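Local structure of DotI (3WZ4) at residues A[23-26]-A[27-30]; A[43-46]-A[47-50]; A[32-35]-A[36-39]. The protein is an inner-membrane component of the Legionella type IVB secretion system, seen here as its periplasmic domain, and its precise role is not established. All coordinates share one frame; numbering follows the deposited sequence.

Overall arrangement
From the N terminus the chain meets contact 1, then contact 3, then contact 2; they lie in series, and none nests in or crosses another. Contact 1 turns the short edge strand 24-25 into helix 29-35. Contact 3 carries the C-terminal part of that helix into the loop leading to helix 42-54, and contact 2 is two turns of the latter. Contacts 1 and 3 share helix 29-35 and touch where Tyr24 packs beside Glu32. Trp45 joins contact 2 to contact 3, whereas contacts 1 and 2 stay about 8 Å apart at their nearest atoms. Together they run from the sheet edge to two of the helices beside it.

Contact 1 of 3, residues A[23-26]-A[27-30]; sequences TYNF and VNYR
Asn25 and Asn28 hold each other across a tight turn, each turning its side-chain oxygen to the backbone of the other. Asn25 OD1 takes two amides: Val27 N at 2.9 Å, in the carbonyl plane and on a lone pair, and Asn28 N at 3.0 Å, which stands 43° above that plane. In return, Asn28 OD1 receives Asn25 N at 3.0 Å through a rather bent bond. Both asparagines place CG between the backbone N and the carbonyl carbon, which folds the two amide groups inward until their planes lie only 20° apart. Asparagine suits both places because its short side chain can mimic a peptide carbonyl.

Beside this pair of asparagines, Tyr29 N makes a weak bond to Asn25 O, and Phe26 O comes within 3.3 Å of Tyr29 CD1 at the ring edge. Tyr29 OH pairs with Lys62 NZ, linking the turn to helix 57-63, while Tyr24 CD2 packs on Tyr29 CB at 4.0 Å.

The outer side is looser. Exposed Val27 sets CG2 over one face of the partly exposed Phe26 ring, 3.7 Å from its centroid, a CH-pi contact between adjacent residues of the turn. Near Thr23 a water accepts from Asn28 ND2 at 3.2 Å and reaches Thr23 O only weakly. Asn28 occupies the N-cap position of helix 29-35 but its side chain makes no capping bond; its OD1 turns back to Asn25 N instead. The bond from Val27 N to Asn25 OD1, to which Asn28 N adds a second on the same oxygen, closes an Asx turn that leads from an edge strand into a helix.

Contact 2 of 3, residues A[43-46]-A[47-50]; sequences EGWD and QFLG
The indole of Trp45 carries Leu49 CD1 over one face, 3.7 Å from the centroid of the five-membered ring, a CH-pi contact in which the methyl sits somewhat toward the rim, close to NE1. On the same side of the indole plane but at its far end, Phe48 CD2 approaches Trp45 CZ3 obliquely at 3.7 Å. The Trp45 and Phe48 rings are inclined by only 25°, yet their centroids are 5.9 Å apart, so they slide past each other with little overlap. Ser37 CA lies on the opposite face, 3.5 Å from Trp45 CZ3, while Leu33 O and Gln34 OE1 come to the rim of the indole at CH2 and CZ2. Trp45 CG is anti to the backbone N (chi1 -177°), which swings the broad ring along the helix surface to meet residues three and four positions on. Tryptophan suits this seam because each of its faces has a neighbour to cover.

These are two turns of the alpha-helix 42-54, held by regular i to i+4 bonds such as Leu49 N to Trp45 O, in a helix-and-sheet domain consistent with the NTF2-like fold of its family. Phe48 also stacks on Phe40 and meets Phe134 edge-to-face, bringing the helix against strand 129-138.

Gly44 is buried and presents only backbone. Its O, which already accepts from Phe48 N at 2.9 Å, receives a second donor: a water that donates to Gly44 O at 2.6 Å and to Gln47 OE1 at 2.7 Å. The Gln47 chain bends at chi2 (-96°) to reach this water, and the same OE1 accepts from Phe134 N.

Contact 3 of 3, residues A[32-35]-A[36-39]; sequences ELQA and SSGF
Leu33 O is gripped twice by Ser36: by the hydroxyl OG, which donates at 2.6 Å, and by the backbone N at 3.2 Å. The hydroxyl comes in 21° from the carbonyl plane, whereas the amide stands 54° above it, so the two donors use different approaches to one oxygen. The bonding at the C-terminal end of helix 29-35 shifts here to i to i+3, as in a 3-10 turn, on the way to the loop before helix 42-54. Ser37 N to Gln34 O, 3.2 Å and nearly straight, repeats the pattern, and so does Phe39 N to Ser36 O. Ser36 N also makes a weak i to i+4 bond to Glu32 O.

Serine suits position 36, which is buried, because a hydroxyl set between the backbone N and the carbonyl carbon (chi1 69°) can bend back onto the previous turn and satisfy itself there. A 2-methyl-2,4-pentanediol molecule, probably from the crystallisation liquor, lies beside it. Farther on, Phe39 packs its ring against Trp13 of helix 7-21, and its backbone bonds to Ile131 of the sheet.

Two waters complete the contact. One stands in for a direct backbone bond, accepting weakly from Gly38 N and donating to Ala35 O. The other links Gln34 O, to which it donates at 2.7 Å, with Ser37 OG, 3.0 Å from the water oxygen.

Contact 1 of 3, residues A[23-26]-A[27-30]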
loop_
_atom_site.group_PDB
_atom_site.type_symbol
_atom_site.label_atom_id
_atom_site.label_comp_id
_atom_site.label_asym_id
_atom_site.label_seq_id
_atom_site.Cartn_x
_atom_site.Cartn_y
_atom_site.Cartn_z
ATOM N N THR A 23 -5.586 5.227 3.986
ATOM C CA THR A 23 -6.979 5.483 4.331
ATOM C C THR A 23 -7.253 5.030 5.762
ATOM O O THR A 23 -7.662 3.895 5.993
ATOM C CB THR A 23 -7.943 4.769 3.355
ATOM O OG1 THR A 23 -7.627 5.144 2.009
ATOM C CG2 THR A 23 -9.391 5.143 3.651
ATOM N N TYR A 24 -7.012 5.924 6.717
ATOM C CA TYR A 24 -7.203 5.620 8.130
ATOM C C TYR A 24 -7.282 6.909 8.946
ATOM O O TYR A 24 -7.169 8.004 8.393
ATOM C CB TYR A 24 -6.064 4.741 8.648
ATOM C CG TYR A 24 -4.723 5.441 8.700
ATOM C CD1 TYR A 24 -3.908 5.514 7.578
ATOM C CD2 TYR A 24 -4.272 6.030 9.874
ATOM C CE1 TYR A 24 -2.680 6.157 7.624
ATOM C CE2 TYR A 24 -3.046 6.677 9.928
ATOM C CZ TYR A 24 -2.255 6.736 8.804
ATOM O OH TYR A 24 -1.036 7.377 8.857
ATOM N N ASN A 25 -7.479 6.782 10.254
ATOM C CA ASN A 25 -7.583 7.954 11.122
ATOM C C ASN A 25 -7.221 7.661 12.575
ATOM O O ASN A 25 -6.961 6.513 12.938
ATOM C CB ASN A 25 -8.982 8.572 11.041
ATOM C CG ASN A 25 -10.073 7.596 11.433
ATOM O OD1 ASN A 25 -10.198 7.224 12.599
ATOM N ND2 ASN A 25 -10.877 7.181 10.457
ATOM N N PHE A 26 -7.218 8.706 13.401
ATOM C CA PHE A 26 -6.784 8.593 14.794
ATOM C C PHE A 26 -7.632 7.616 15.610
ATOM O O PHE A 26 -7.203 7.137 16.657
ATOM C CB PHE A 26 -6.721 9.973 15.476
ATOM C CG PHE A 26 -8.059 10.645 15.643
ATOM C CD1 PHE A 26 -8.667 11.289 14.578
ATOM C CD2 PHE A 26 -8.699 10.649 16.873
ATOM C CE1 PHE A 26 -9.894 11.912 14.731
ATOM C CE2 PHE A 26 -9.927 11.275 17.033
ATOM C CZ PHE A 26 -10.525 11.906 15.959
ATOM N N VAL A 27 -8.825 7.305 15.117
ATOM C CA VAL A 27 -9.711 6.390 15.828
ATOM C C VAL A 27 -9.563 4.940 15.366
ATOM O O VAL A 27 -9.376 4.041 16.184
ATOM C CB VAL A 27 -11.185 6.817 15.702
ATOM C CG1 VAL A 27 -12.084 5.863 16.483
ATOM C CG2 VAL A 27 -11.364 8.242 16.186
ATOM N N ASN A 28 -9.633 4.713 14.056
ATOM C CA ASN A 28 -9.703 3.349 13.526
ATOM C C ASN A 28 -8.376 2.725 13.085
ATOM O O ASN A 28 -8.364 1.626 12.535
ATOM C CB ASN A 28 -10.713 3.272 12.372
ATOM C CG ASN A 28 -10.207 3.929 11.096
ATOM O OD1 ASN A 28 -9.061 4.366 11.017
ATOM N ND2 ASN A 28 -11.064 3.984 10.082
ATOM N N TYR A 29 -7.265 3.411 13.333
ATOM C CA TYR A 29 -5.975 2.990 12.779
ATOM C C TYR A 29 -5.621 1.516 13.012
ATOM O O TYR A 29 -5.057 0.868 12.133
ATOM C CB TYR A 29 -4.841 3.897 13.265
ATOM C CG TYR A 29 -4.564 3.808 14.746
ATOM C CD1 TYR A 29 -5.222 4.636 15.647
ATOM C CD2 TYR A 29 -3.638 2.899 15.244
ATOM C CE1 TYR A 29 -4.969 4.560 17.002
ATOM C CE2 TYR A 29 -3.381 2.815 16.598
ATOM C CZ TYR A 29 -4.048 3.650 17.470
ATOM O OH TYR A 29 -3.792 3.569 18.818
ATOM N N ARG A 30 -5.946 0.986 14.186
ATOM C CA ARG A 30 -5.607 -0.400 14.496
ATOM C C ARG A 30 -6.411 -1.401 13.657
ATOM O O ARG A 30 -5.868 -2.396 13.180
ATOM C CB ARG A 30 -5.776 -0.685 15.990
ATOM C CG ARG A 30 -5.300 -2.070 16.415
ATOM C CD ARG A 30 -5.427 -2.265 17.920
ATOM N NE ARG A 30 -5.238 -3.658 18.320
ATOM C CZ ARG A 30 -4.104 -4.157 18.808
ATOM N NH1 ARG A 30 -3.041 -3.378 18.966
ATOM N NH2 ARG A 30 -4.036 -5.438 19.146
HETATM O O HOH W 1 -10.696 4.522 6.913
#

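Contact 2 of 3, residues A[43-46]-A[47-50]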
loop_
_atom_site.group_PDB
_atom_site.type_symbol
_atom_site.label_atom_id
_atom_site.label_comp_id
_atom_site.label_asym_id
_atom_site.label_seq_id
_atom_site.Cartn_x
_atom_site.Cartn_y
_atom_site.Cartn_z
ATOM N N GLU A 43 6.972 -11.720 4.146
ATOM C CA GLU A 43 8.058 -10.746 4.224
ATOM C C GLU A 43 7.581 -9.321 3.937
ATOM O O GLU A 43 8.160 -8.352 4.429
ATOM C CB GLU A 43 9.207 -11.127 3.284
ATOM C CG GLU A 43 8.884 -11.001 1.804
ATOM C CD GLU A 43 8.069 -12.167 1.275
ATOM O OE1 GLU A 43 7.803 -13.114 2.052
ATOM O OE2 GLU A 43 7.693 -12.134 0.079
ATOM N N GLY A 44 6.524 -9.196 3.141
ATOM C CA GLY A 44 5.972 -7.894 2.820
ATOM C C GLY A 44 5.357 -7.231 4.037
ATOM O O GLY A 44 5.494 -6.024 4.240
ATOM N N TRP A 45 4.683 -8.030 4.855
ATOM C CA TRP A 45 4.029 -7.533 6.061
ATOM C C TRP A 45 5.056 -7.045 7.079
ATOM O O TRP A 45 4.852 -6.027 7.738
ATOM C CB TRP A 45 3.139 -8.624 6.663
ATOM C CG TRP A 45 2.352 -8.198 7.872
ATOM C CD1 TRP A 45 2.402 -8.752 9.120
ATOM C CD2 TRP A 45 1.396 -7.132 7.945
ATOM N NE1 TRP A 45 1.537 -8.097 9.964
ATOM C CE2 TRP A 45 0.909 -7.098 9.268
ATOM C CE3 TRP A 45 0.906 -6.203 7.023
ATOM C CZ2 TRP A 45 -0.045 -6.174 9.689
ATOM C CZ3 TRP A 45 -0.039 -5.286 7.443
ATOM C CH2 TRP A 45 -0.505 -5.278 8.765
ATOM N N ASP A 46 6.165 -7.768 7.197
ATOM C CA ASP A 46 7.244 -7.360 8.092
ATOM C C ASP A 46 7.842 -6.021 7.666
ATOM O O ASP A 46 8.067 -5.139 8.495
ATOM C CB ASP A 46 8.339 -8.426 8.141
ATOM C CG ASP A 46 7.900 -9.679 8.875
ATOM O OD1 ASP A 46 6.929 -9.605 9.660
ATOM O OD2 ASP A 46 8.533 -10.737 8.677
ATOM N N GLN A 47 8.096 -5.877 6.370
ATOM C CA GLN A 47 8.686 -4.656 5.834
ATOM C C GLN A 47 7.720 -3.482 5.949
ATOM O O GLN A 47 8.116 -2.366 6.288
ATOM C CB GLN A 47 9.116 -4.869 4.380
ATOM C CG GLN A 47 9.820 -3.679 3.746
ATOM C CD GLN A 47 8.878 -2.797 2.953
ATOM O OE1 GLN A 47 7.882 -3.268 2.400
ATOM N NE2 GLN A 47 9.186 -1.508 2.895
ATOM N N PHE A 48 6.447 -3.737 5.669
ATOM C CA PHE A 48 5.427 -2.700 5.770
ATOM C C PHE A 48 5.277 -2.224 7.211
ATOM O O PHE A 48 5.174 -1.025 7.467
ATOM C CB PHE A 48 4.088 -3.212 5.234
ATOM C CG PHE A 48 2.965 -2.220 5.344
ATOM C CD1 PHE A 48 2.882 -1.147 4.474
ATOM C CD2 PHE A 48 1.984 -2.368 6.311
ATOM C CE1 PHE A 48 1.844 -0.236 4.570
ATOM C CE2 PHE A 48 0.947 -1.460 6.412
ATOM C CZ PHE A 48 0.877 -0.393 5.540
ATOM N N LEU A 49 5.266 -3.166 8.151
ATOM C CA LEU A 49 5.201 -2.818 9.568
ATOM C C LEU A 49 6.433 -2.027 10.000
ATOM O O LEU A 49 6.327 -1.068 10.761
ATOM C CB LEU A 49 5.055 -4.072 10.434
ATOM C CG LEU A 49 3.665 -4.715 10.466
ATOM C CD1 LEU A 49 3.678 -5.979 11.304
ATOM C CD2 LEU A 49 2.636 -3.730 10.996
ATOM N N GLY A 50 7.600 -2.437 9.509
ATOM C CA GLY A 50 8.844 -1.752 9.815
ATOM C C GLY A 50 8.859 -0.327 9.292
ATOM O O GLY A 50 9.363 0.587 9.949
HETATM O O HOH W 2 5.668 -4.725 1.952
#

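Contact 3 of 3, residues A[32-35]-A[36-39]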
loop_
_atom_site.group_PDB
_atom_site.type_symbol
_atom_site.label_atom_id
_atom_site.label_comp_id
_atom_site.label_asym_id
_atom_site.label_seq_id
_atom_site.Cartn_x
_atom_site.Cartn_y
_atom_site.Cartn_z
ATOM N N GLU A 32 -7.971 -0.687 10.713
ATOM C CA GLU A 32 -7.546 -0.479 9.335
ATOM C C GLU A 32 -6.178 -1.091 9.087
ATOM O O GLU A 32 -5.974 -1.776 8.089
ATOM C CB GLU A 32 -7.541 1.008 8.984
ATOM C CG GLU A 32 -8.927 1.609 8.865
ATOM C CD GLU A 32 -9.712 1.036 7.702
ATOM O OE1 GLU A 32 -9.261 1.188 6.547
ATOM O OE2 GLU A 32 -10.779 0.427 7.940
ATOM N N LEU A 33 -5.243 -0.841 9.998
ATOM C CA LEU A 33 -3.929 -1.468 9.927
ATOM C C LEU A 33 -4.059 -2.953 9.664
ATOM O O LEU A 33 -3.529 -3.476 8.685
ATOM C CB LEU A 33 -3.163 -1.279 11.240
ATOM C CG LEU A 33 -2.060 -2.319 11.493
ATOM C CD1 LEU A 33 -0.944 -2.185 10.463
ATOM C CD2 LEU A 33 -1.502 -2.221 12.911
ATOM N N GLN A 34 -4.777 -3.626 10.553
ATOM C CA GLN A 34 -4.861 -5.073 10.476
ATOM C C GLN A 34 -5.656 -5.570 9.268
ATOM O O GLN A 34 -5.337 -6.627 8.722
ATOM C CB GLN A 34 -5.398 -5.670 11.777
ATOM C CG GLN A 34 -4.912 -7.086 12.004
ATOM C CD GLN A 34 -3.459 -7.259 11.600
ATOM O OE1 GLN A 34 -2.558 -6.682 12.211
ATOM N NE2 GLN A 34 -3.225 -8.046 10.559
ATOM N N ALA A 35 -6.654 -4.805 8.833
ATOM C CA ALA A 35 -7.465 -5.203 7.685
ATOM C C ALA A 35 -6.639 -5.280 6.407
ATOM O O ALA A 35 -7.062 -5.880 5.421
ATOM C CB ALA A 35 -8.648 -4.252 7.503
ATOM N N SER A 36 -5.455 -4.680 6.427
ATOM C CA SER A 36 -4.631 -4.615 5.225
ATOM C C SER A 36 -3.595 -5.733 5.136
ATOM O O SER A 36 -2.964 -5.905 4.098
ATOM C CB SER A 36 -3.927 -3.260 5.135
ATOM O OG SER A 36 -2.939 -3.146 6.145
ATOM N N SER A 37 -3.421 -6.489 6.217
ATOM C CA SER A 37 -2.402 -7.537 6.255
ATOM C C SER A 37 -2.580 -8.560 5.131
ATOM O O SER A 37 -1.614 -9.185 4.690
ATOM C CB SER A 37 -2.392 -8.240 7.615
ATOM O OG SER A 37 -3.508 -9.101 7.765
ATOM N N GLY A 38 -3.814 -8.720 4.669
ATOM C CA GLY A 38 -4.119 -9.673 3.618
ATOM C C GLY A 38 -3.516 -9.310 2.273
ATOM O O GLY A 38 -3.318 -10.177 1.423
ATOM N N PHE A 39 -3.227 -8.027 2.078
ATOM C CA PHE A 39 -2.601 -7.560 0.847
ATOM C C PHE A 39 -1.141 -7.991 0.773
ATOM O O PHE A 39 -0.547 -8.008 -0.303
ATOM C CB PHE A 39 -2.656 -6.030 0.754
ATOM C CG PHE A 39 -4.030 -5.477 0.505
ATOM C CD1 PHE A 39 -4.730 -5.812 -0.642
ATOM C CD2 PHE A 39 -4.610 -4.599 1.403
ATOM C CE1 PHE A 39 -5.992 -5.295 -0.879
ATOM C CE2 PHE A 39 -5.871 -4.077 1.173
ATOM C CZ PHE A 39 -6.561 -4.427 0.031
HETATM O O HOH W 3 -6.479 -9.025 8.251
HETATM O O HOH W 4 -6.706 -9.051 5.333
#